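Local structure of 6-phospho-beta-d glycosidase (Streptococcus pyogenes, 5FOO) at residues N367-S372 with D387-F392; D379-I384 with V443-A448. The protein probably hydrolyses 6-phospho-beta-glucosides as a glycoside hydrolase family 1 enzyme, and binds 6-phosphocyclophellitol in its sugar pocket. The protein carries 1 engineered substitution. All coordinates share one frame; numbering follows the deposited sequence.

Interaction 1: residues N367-S372 with D387-F392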
ATOM      1  N   ASN A 367      -5.824   6.770  -1.420  1.00 26.43           N
ATOM      2  CA  ASN A 367      -6.196   7.638  -2.520  1.00 27.59           C
ATOM      3  C   ASN A 367      -5.839   8.994  -2.039  1.00 26.22           C
ATOM      4  O   ASN A 367      -6.272   9.351  -0.984  1.00 28.20           O
ATOM      5  CB  ASN A 367      -7.701   7.546  -2.829  1.00 28.87           C
ATOM      6  CG  ASN A 367      -8.138   8.504  -3.880  1.00 26.84           C
ATOM      7  OD1 ASN A 367      -8.856   9.456  -3.609  1.00 28.87           O
ATOM      8  ND2 ASN A 367      -7.697   8.269  -5.087  1.00 27.45           N
ATOM      9  N   GLY A 368      -5.021   9.729  -2.803  1.00 25.58           N
ATOM     10  CA  GLY A 368      -4.630  11.079  -2.462  1.00 24.80           C
ATOM     11  C   GLY A 368      -3.811  11.695  -3.570  1.00 24.91           C
ATOM     12  O   GLY A 368      -3.554  11.060  -4.626  1.00 26.01           O
ATOM     13  N   VAL A 369      -3.451  12.941  -3.329  1.00 25.77           N
ATOM     14  CA  VAL A 369      -2.705  13.769  -4.287  1.00 25.62           C
ATOM     15  C   VAL A 369      -1.622  14.557  -3.532  1.00 26.92           C
ATOM     16  O   VAL A 369      -1.859  15.150  -2.463  1.00 26.98           O
ATOM     17  CB  VAL A 369      -3.618  14.735  -5.099  1.00 27.64           C
ATOM     18  CG1 VAL A 369      -4.318  15.765  -4.225  1.00 26.32           C
ATOM     19  CG2 VAL A 369      -2.780  15.433  -6.185  1.00 28.04           C
ATOM     20  N   GLY A 370      -0.434  14.544  -4.121  1.00 28.35           N
ATOM     21  CA  GLY A 370       0.767  15.079  -3.528  1.00 31.17           C
ATOM     22  C   GLY A 370       1.243  16.297  -4.322  1.00 31.72           C
ATOM     23  O   GLY A 370       1.299  16.224  -5.561  1.00 30.07           O
ATOM     24  N   ILE A 371       1.613  17.371  -3.615  1.00 29.23           N
ATOM     25  CA  ILE A 371       1.948  18.693  -4.206  1.00 36.32           C
ATOM     26  C   ILE A 371       3.122  19.229  -3.418  1.00 37.43           C
ATOM     27  O   ILE A 371       3.187  19.027  -2.206  1.00 32.88           O
ATOM     28  CB  ILE A 371       0.718  19.632  -4.055  1.00 42.41           C
ATOM     29  CG1 ILE A 371      -0.412  19.131  -4.956  1.00 46.96           C
ATOM     30  CG2 ILE A 371       0.977  21.109  -4.337  1.00 39.52           C
ATOM     31  CD1 ILE A 371      -0.029  19.096  -6.423  1.00 48.66           C
ATOM     32  N   SER A 372       4.070  19.872  -4.090  1.00 38.51           N
ATOM     33  CA  SER A 372       5.155  20.618  -3.408  1.00 41.21           C
ATOM     34  C   SER A 372       4.792  22.092  -3.117  1.00 37.32           C
ATOM     35  O   SER A 372       3.754  22.606  -3.539  1.00 41.44           O
ATOM     36  CB  SER A 372       6.450  20.536  -4.225  1.00 44.96           C
ATOM     37  OG  SER A 372       6.234  21.134  -5.473  1.00 47.49           O
ATOM     38  N   ASP A 387      -7.466  23.628  -1.954  1.00 35.03           N
ATOM     39  CA  ASP A 387      -8.685  23.286  -2.714  1.00 37.65           C
ATOM     40  C   ASP A 387      -8.439  22.323  -3.867  1.00 35.02           C
ATOM     41  O   ASP A 387      -9.353  21.582  -4.224  1.00 33.27           O
ATOM     42  CB  ASP A 387      -9.607  24.464  -3.082  1.00 44.12           C
ATOM     43  CG  ASP A 387      -8.883  25.654  -3.552  1.00 56.65           C
ATOM     44  OD1 ASP A 387      -7.978  25.518  -4.414  1.00 57.47           O
ATOM     45  OD2 ASP A 387      -9.236  26.746  -3.040  1.00 73.86           O
ATOM     46  N   TYR A 388      -7.227  22.319  -4.447  1.00 31.71           N
ATOM     47  CA  TYR A 388      -6.833  21.250  -5.365  1.00 29.93           C
ATOM     48  C   TYR A 388      -7.027  19.839  -4.731  1.00 30.54           C
ATOM     49  O   TYR A 388      -7.408  18.919  -5.405  1.00 31.05           O
ATOM     50  CB  TYR A 388      -5.397  21.404  -5.839  1.00 31.22           C
ATOM     51  CG  TYR A 388      -4.427  21.636  -4.710  1.00 28.88           C
ATOM     52  CD1 TYR A 388      -4.123  22.926  -4.291  1.00 33.25           C
ATOM     53  CD2 TYR A 388      -3.782  20.576  -4.088  1.00 29.58           C
ATOM     54  CE1 TYR A 388      -3.243  23.148  -3.222  1.00 34.47           C
ATOM     55  CE2 TYR A 388      -2.874  20.784  -3.045  1.00 30.27           C
ATOM     56  CZ  TYR A 388      -2.616  22.076  -2.622  1.00 34.30           C
ATOM     57  OH  TYR A 388      -1.769  22.330  -1.601  1.00 39.30           O
ATOM     58  N   ARG A 389      -6.733  19.670  -3.441  1.00 32.40           N
ATOM     59  CA  ARG A 389      -6.846  18.338  -2.787  1.00 28.38           C
ATOM     60  C   ARG A 389      -8.330  17.955  -2.519  1.00 26.33           C
ATOM     61  O   ARG A 389      -8.777  16.839  -2.781  1.00 26.98           O
ATOM     62  CB  ARG A 389      -6.035  18.321  -1.491  1.00 27.41           C
ATOM     63  CG  ARG A 389      -6.081  16.969  -0.795  1.00 28.36           C
ATOM     64  CD  ARG A 389      -5.020  16.831   0.257  1.00 29.88           C
ATOM     65  NE  ARG A 389      -3.730  16.857  -0.386  1.00 29.40           N
ATOM     66  CZ  ARG A 389      -2.837  17.837  -0.293  1.00 29.16           C
ATOM     67  NH1 ARG A 389      -3.060  18.930   0.464  1.00 28.79           N
ATOM     68  NH2 ARG A 389      -1.683  17.711  -0.994  1.00 26.49           N
ATOM     69  N   ILE A 390      -9.097  18.919  -2.019  1.00 30.19           N
ATOM     70  CA  ILE A 390     -10.568  18.807  -1.919  1.00 29.69           C
ATOM     71  C   ILE A 390     -11.198  18.383  -3.229  1.00 30.73           C
ATOM     72  O   ILE A 390     -11.903  17.352  -3.296  1.00 25.02           O
ATOM     73  CB  ILE A 390     -11.179  20.112  -1.438  1.00 32.82           C
ATOM     74  CG1 ILE A 390     -10.721  20.343   0.018  1.00 30.71           C
ATOM     75  CG2 ILE A 390     -12.717  20.093  -1.586  1.00 33.67           C
ATOM     76  CD1 ILE A 390     -11.147  21.682   0.620  1.00 32.88           C
ATOM     77  N   GLN A 391     -10.879  19.113  -4.294  1.00 27.34           N
ATOM     78  CA  GLN A 391     -11.372  18.760  -5.586  1.00 26.93           C
ATOM     79  C   GLN A 391     -10.953  17.336  -5.996  1.00 29.97           C
ATOM     80  O   GLN A 391     -11.791  16.507  -6.422  1.00 28.17           O
ATOM     81  CB  GLN A 391     -10.865  19.757  -6.609  1.00 32.76           C
ATOM     82  CG  GLN A 391     -11.411  19.538  -7.998  1.00 36.86           C
ATOM     83  CD  GLN A 391     -12.917  19.793  -8.012  1.00 52.69           C
ATOM     84  OE1 GLN A 391     -13.431  20.636  -7.233  1.00 55.72           O
ATOM     85  NE2 GLN A 391     -13.642  19.045  -8.860  1.00 54.01           N
ATOM     86  N   PHE A 392      -9.663  17.023  -5.911  1.00 27.37           N
ATOM     87  CA  PHE A 392      -9.209  15.666  -6.269  1.00 28.72           C
ATOM     88  C   PHE A 392      -9.984  14.607  -5.448  1.00 25.68           C
ATOM     89  O   PHE A 392     -10.466  13.636  -6.006  1.00 26.41           O
ATOM     90  CB  PHE A 392      -7.680  15.560  -6.047  1.00 27.42           C
ATOM     91  CG  PHE A 392      -7.041  14.206  -6.353  1.00 27.76           C
ATOM     92  CD1 PHE A 392      -7.077  13.162  -5.428  1.00 26.73           C
ATOM     93  CD2 PHE A 392      -6.253  14.023  -7.499  1.00 24.91           C
ATOM     94  CE1 PHE A 392      -6.420  11.948  -5.688  1.00 27.24           C
ATOM     95  CE2 PHE A 392      -5.605  12.848  -7.733  1.00 26.76           C
ATOM     96  CZ  PHE A 392      -5.662  11.802  -6.838  1.00 24.63           C
TER
HETATM   97  O   HOH W   1      -3.997  13.712  -0.287  1.00 29.88           O
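V369 sits on one face of the F392 ring: its CB lies 3.6 Å from the ring centroid and only 8° off the ring normal, a CH-pi contact over the centre. CG1 leans toward F392 CB and CG, CG2 toward CD2 and CE2, which spreads the branched side chain across that face. At the far end of the ring F392 CZ comes to 3.1 Å from G368 O, an oblique approach. The Y388 ring is met obliquely by I371, whose CG1 is 3.5 Å from Y388 CE2. R389 NH2 lies at the edge of the Y388 ring, in its plane, and V369 O stands at the edge of the guanidinium in turn, in the plane of that group. The grip is side-on: NE donates to V369 O over 3.3 Å and NH2 over 3.0 Å, the latter the straighter bond at 160°. The bend at chi3 (-65°) turns NE out of the line of the aliphatic chain, whose CB and CG lie against V369 CG1. Water 1 accepts from V369 N and, weakly, from R389 NE. The other nitrogen, NH1, forms salt bridges with D386 and E374, and E374 also bonds to Y388 OH. One buried carbonyl of the loop after strand 362-367 is thus satisfied twice by a cation whose charge is probably balanced by two carboxylates, while apolar contacts flank it, fixing the loop to the start of helix 387-405.

Interaction 2: residues D379-I384 with V443-A448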
ATOM      1  N   ASP A 379      -3.457  31.037   3.479  1.00 53.99           N
ATOM      2  CA  ASP A 379      -4.216  32.285   3.513  1.00 53.84           C
ATOM      3  C   ASP A 379      -3.788  33.167   4.721  1.00 58.30           C
ATOM      4  O   ASP A 379      -2.824  32.812   5.420  1.00 56.59           O
ATOM      5  CB  ASP A 379      -5.710  31.952   3.574  1.00 55.55           C
ATOM      6  CG  ASP A 379      -6.136  31.327   4.922  1.00 49.17           C
ATOM      7  OD1 ASP A 379      -5.335  31.162   5.880  1.00 51.19           O
ATOM      8  OD2 ASP A 379      -7.306  30.977   5.009  1.00 55.22           O
ATOM      9  N   GLU A 380      -4.539  34.272   4.963  1.00 67.45           N
ATOM     10  CA  GLU A 380      -4.342  35.227   6.091  1.00 63.61           C
ATOM     11  C   GLU A 380      -4.124  34.494   7.400  1.00 69.60           C
ATOM     12  O   GLU A 380      -3.241  34.865   8.180  1.00 72.46           O
ATOM     13  CB  GLU A 380      -5.536  36.208   6.253  1.00 58.34           C
ATOM     14  N   THR A 381      -4.888  33.426   7.639  1.00 64.63           N
ATOM     15  CA  THR A 381      -4.801  32.746   8.916  1.00 58.26           C
ATOM     16  C   THR A 381      -3.626  31.806   9.074  1.00 52.72           C
ATOM     17  O   THR A 381      -3.404  31.354  10.174  1.00 59.34           O
ATOM     18  CB  THR A 381      -6.125  32.043   9.309  1.00 65.76           C
ATOM     19  OG1 THR A 381      -6.000  31.583  10.655  1.00 83.10           O
ATOM     20  CG2 THR A 381      -6.502  30.859   8.422  1.00 62.71           C
ATOM     21  N   GLY A 382      -2.873  31.525   8.015  1.00 48.37           N
ATOM     22  CA  GLY A 382      -1.806  30.519   8.048  1.00 50.16           C
ATOM     23  C   GLY A 382      -2.172  29.081   7.654  1.00 45.99           C
ATOM     24  O   GLY A 382      -1.307  28.254   7.455  1.00 47.77           O
ATOM     25  N   GLN A 383      -3.458  28.791   7.523  1.00 45.65           N
ATOM     26  CA  GLN A 383      -3.947  27.502   7.074  1.00 39.13           C
ATOM     27  C   GLN A 383      -3.711  27.347   5.602  1.00 37.98           C
ATOM     28  O   GLN A 383      -4.101  28.218   4.858  1.00 37.65           O
ATOM     29  CB  GLN A 383      -5.440  27.419   7.301  1.00 40.37           C
ATOM     30  CG  GLN A 383      -6.097  26.148   6.780  1.00 40.59           C
ATOM     31  CD  GLN A 383      -7.551  26.017   7.199  1.00 39.40           C
ATOM     32  OE1 GLN A 383      -8.471  26.123   6.384  1.00 40.12           O
ATOM     33  NE2 GLN A 383      -7.756  25.762   8.471  1.00 36.53           N
ATOM     34  N   ILE A 384      -3.144  26.211   5.198  1.00 33.96           N
ATOM     35  CA  ILE A 384      -3.045  25.837   3.810  1.00 35.90           C
ATOM     36  C   ILE A 384      -4.420  25.650   3.171  1.00 34.87           C
ATOM     37  O   ILE A 384      -5.176  24.842   3.622  1.00 36.70           O
ATOM     38  CB  ILE A 384      -2.186  24.568   3.630  1.00 37.95           C
ATOM     39  CG1 ILE A 384      -0.744  24.826   4.105  1.00 38.82           C
ATOM     40  CG2 ILE A 384      -2.155  24.161   2.166  1.00 36.50           C
ATOM     41  CD1 ILE A 384       0.154  23.596   4.137  1.00 39.99           C
ATOM     42  N   VAL A 443       5.264  20.097  14.497  1.00 32.37           N
ATOM     43  CA  VAL A 443       3.961  20.671  14.772  1.00 33.12           C
ATOM     44  C   VAL A 443       3.009  20.439  13.617  1.00 32.74           C
ATOM     45  O   VAL A 443       3.336  20.725  12.441  1.00 31.96           O
ATOM     46  CB  VAL A 443       4.093  22.195  15.002  1.00 32.56           C
ATOM     47  CG1 VAL A 443       2.710  22.891  15.102  1.00 33.75           C
ATOM     48  CG2 VAL A 443       4.926  22.405  16.252  1.00 32.06           C
ATOM     49  N   ARG A 444       1.800  20.002  13.954  1.00 30.64           N
ATOM     50  CA  ARG A 444       0.745  19.763  12.953  1.00 30.52           C
ATOM     51  C   ARG A 444      -0.167  20.982  12.799  1.00 31.88           C
ATOM     52  O   ARG A 444      -0.381  21.742  13.732  1.00 33.70           O
ATOM     53  CB  ARG A 444      -0.143  18.571  13.331  1.00 33.17           C
ATOM     54  CG  ARG A 444       0.445  17.198  13.108  1.00 31.09           C
ATOM     55  CD  ARG A 444       1.570  16.906  14.052  1.00 32.06           C
ATOM     56  NE  ARG A 444       1.800  15.479  14.200  1.00 29.56           N
ATOM     57  CZ  ARG A 444       2.930  14.817  13.979  1.00 32.36           C
ATOM     58  NH1 ARG A 444       4.048  15.403  13.495  1.00 29.46           N
ATOM     59  NH2 ARG A 444       2.949  13.497  14.230  1.00 32.46           N
ATOM     60  N   ARG A 445      -0.718  21.154  11.612  1.00 31.18           N
ATOM     61  CA  ARG A 445      -1.730  22.134  11.381  1.00 31.60           C
ATOM     62  C   ARG A 445      -2.674  21.672  10.297  1.00 29.63           C
ATOM     63  O   ARG A 445      -2.264  21.524   9.138  1.00 29.03           O
ATOM     64  CB  ARG A 445      -1.081  23.459  10.956  1.00 36.24           C
ATOM     65  CG  ARG A 445      -2.166  24.464  10.645  1.00 40.01           C
ATOM     66  CD  ARG A 445      -1.746  25.908  10.818  1.00 46.68           C
ATOM     67  NE  ARG A 445      -2.990  26.683  10.904  1.00 60.03           N
ATOM     68  CZ  ARG A 445      -3.094  28.011  10.928  1.00 71.29           C
ATOM     69  NH1 ARG A 445      -2.008  28.791  10.872  1.00 69.54           N
ATOM     70  NH2 ARG A 445      -4.317  28.556  10.991  1.00 75.73           N
ATOM     71  N   PRO A 446      -3.951  21.457  10.649  1.00 33.34           N
ATOM     72  CA  PRO A 446      -4.956  21.016   9.648  1.00 29.98           C
ATOM     73  C   PRO A 446      -5.007  21.921   8.449  1.00 33.76           C
ATOM     74  O   PRO A 446      -4.943  23.142   8.611  1.00 31.45           O
ATOM     75  CB  PRO A 446      -6.272  21.137  10.409  1.00 31.60           C
ATOM     76  CG  PRO A 446      -5.877  20.839  11.843  1.00 31.33           C
ATOM     77  CD  PRO A 446      -4.489  21.419  12.034  1.00 29.61           C
ATOM     78  N   LYS A 447      -5.173  21.334   7.269  1.00 33.01           N
ATOM     79  CA  LYS A 447      -5.361  22.102   6.043  1.00 29.47           C
ATOM     80  C   LYS A 447      -6.857  22.204   5.807  1.00 32.52           C
ATOM     81  O   LYS A 447      -7.676  21.506   6.470  1.00 31.37           O
ATOM     82  CB  LYS A 447      -4.668  21.443   4.833  1.00 27.20           C
ATOM     83  CG  LYS A 447      -3.270  20.957   5.094  1.00 25.61           C
ATOM     84  CD  LYS A 447      -2.607  20.409   3.820  1.00 25.91           C
ATOM     85  CE  LYS A 447      -1.287  19.715   4.138  1.00 23.95           C
ATOM     86  NZ  LYS A 447      -0.811  18.768   3.100  1.00 26.45           N
ATOM     87  N   ALA A 448      -7.242  23.075   4.876  1.00 32.22           N
ATOM     88  CA  ALA A 448      -8.649  23.142   4.510  1.00 31.65           C
ATOM     89  C   ALA A 448      -9.267  21.781   4.177  1.00 33.43           C
ATOM     90  O   ALA A 448     -10.459  21.590   4.407  1.00 32.64           O
ATOM     91  CB  ALA A 448      -8.866  24.064   3.341  1.00 34.67           C
TER
HETATM   92  O   HOH W   2      -2.231  24.271   7.125  1.00 34.68           O
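R445 reaches across to the turn at T381 and G382 with an extended side chain. Its CB points toward the 379-384 loop, and CG lies anti to the backbone N (chi1 177°), starting a chain that runs straight to NE. CD passes 4.1 Å from G382 O, and NE comes to 4.0 Å from Q383 N. Farther out the guanidinium lies against the backbone of the turn, with Q383 N 3.4 Å above its plane and over its centre, and G382 C over the same face nearer the rim. At the tip NH1 and NH2 grip a single atom end-on, donating to T381 O over 3.0 and 3.1 Å respectively. Both nitrogens reach that oxygen from the same face of its carbonyl plane, and the bonds are bent, 141° and 138° at the hydrogen. NH2 adds a weak bond to T381 OG1. The acceptor belongs to a type I beta turn, D379 to G382, closed by G382 N to D379 O. Farther along, A448 N donates to I384 O in a nearly straight bond of 3.0 Å, and the I384 and K447 side chains run side by side, pointing the same way. K447 NZ continues to salt bridges with E374 and D420. The loop ahead of helix 387-405 is thereby tied to strand 444-446, which pairs antiparallel with strand 435-437, and to the segment leading into helix 448-459.

Overall arrangement
Along the chain the segments alternate: 367-372, 379-384, 387-392, then 443-448. The first begins at the end of barrel strand 362-367, and both it and 379-384 run in the loop that leads to helix 387-405, which interaction 1 fastens to its own helix and interaction 2 fastens to the C-terminal hairpin strand 444-446. The centres of interactions 1 and 2 are about 15 Å apart. They meet where I390 CD1 packs 3.9 Å from A448 O, and where the like charges of R389 and K447 come close, both salt-bridged to E374. Interaction 1 lies nearer the barrel and the bound 6-phosphocyclophellitol; interaction 2 is peripheral. Together they join the seventh strand's loop of this TIM barrel to its C-terminal elements.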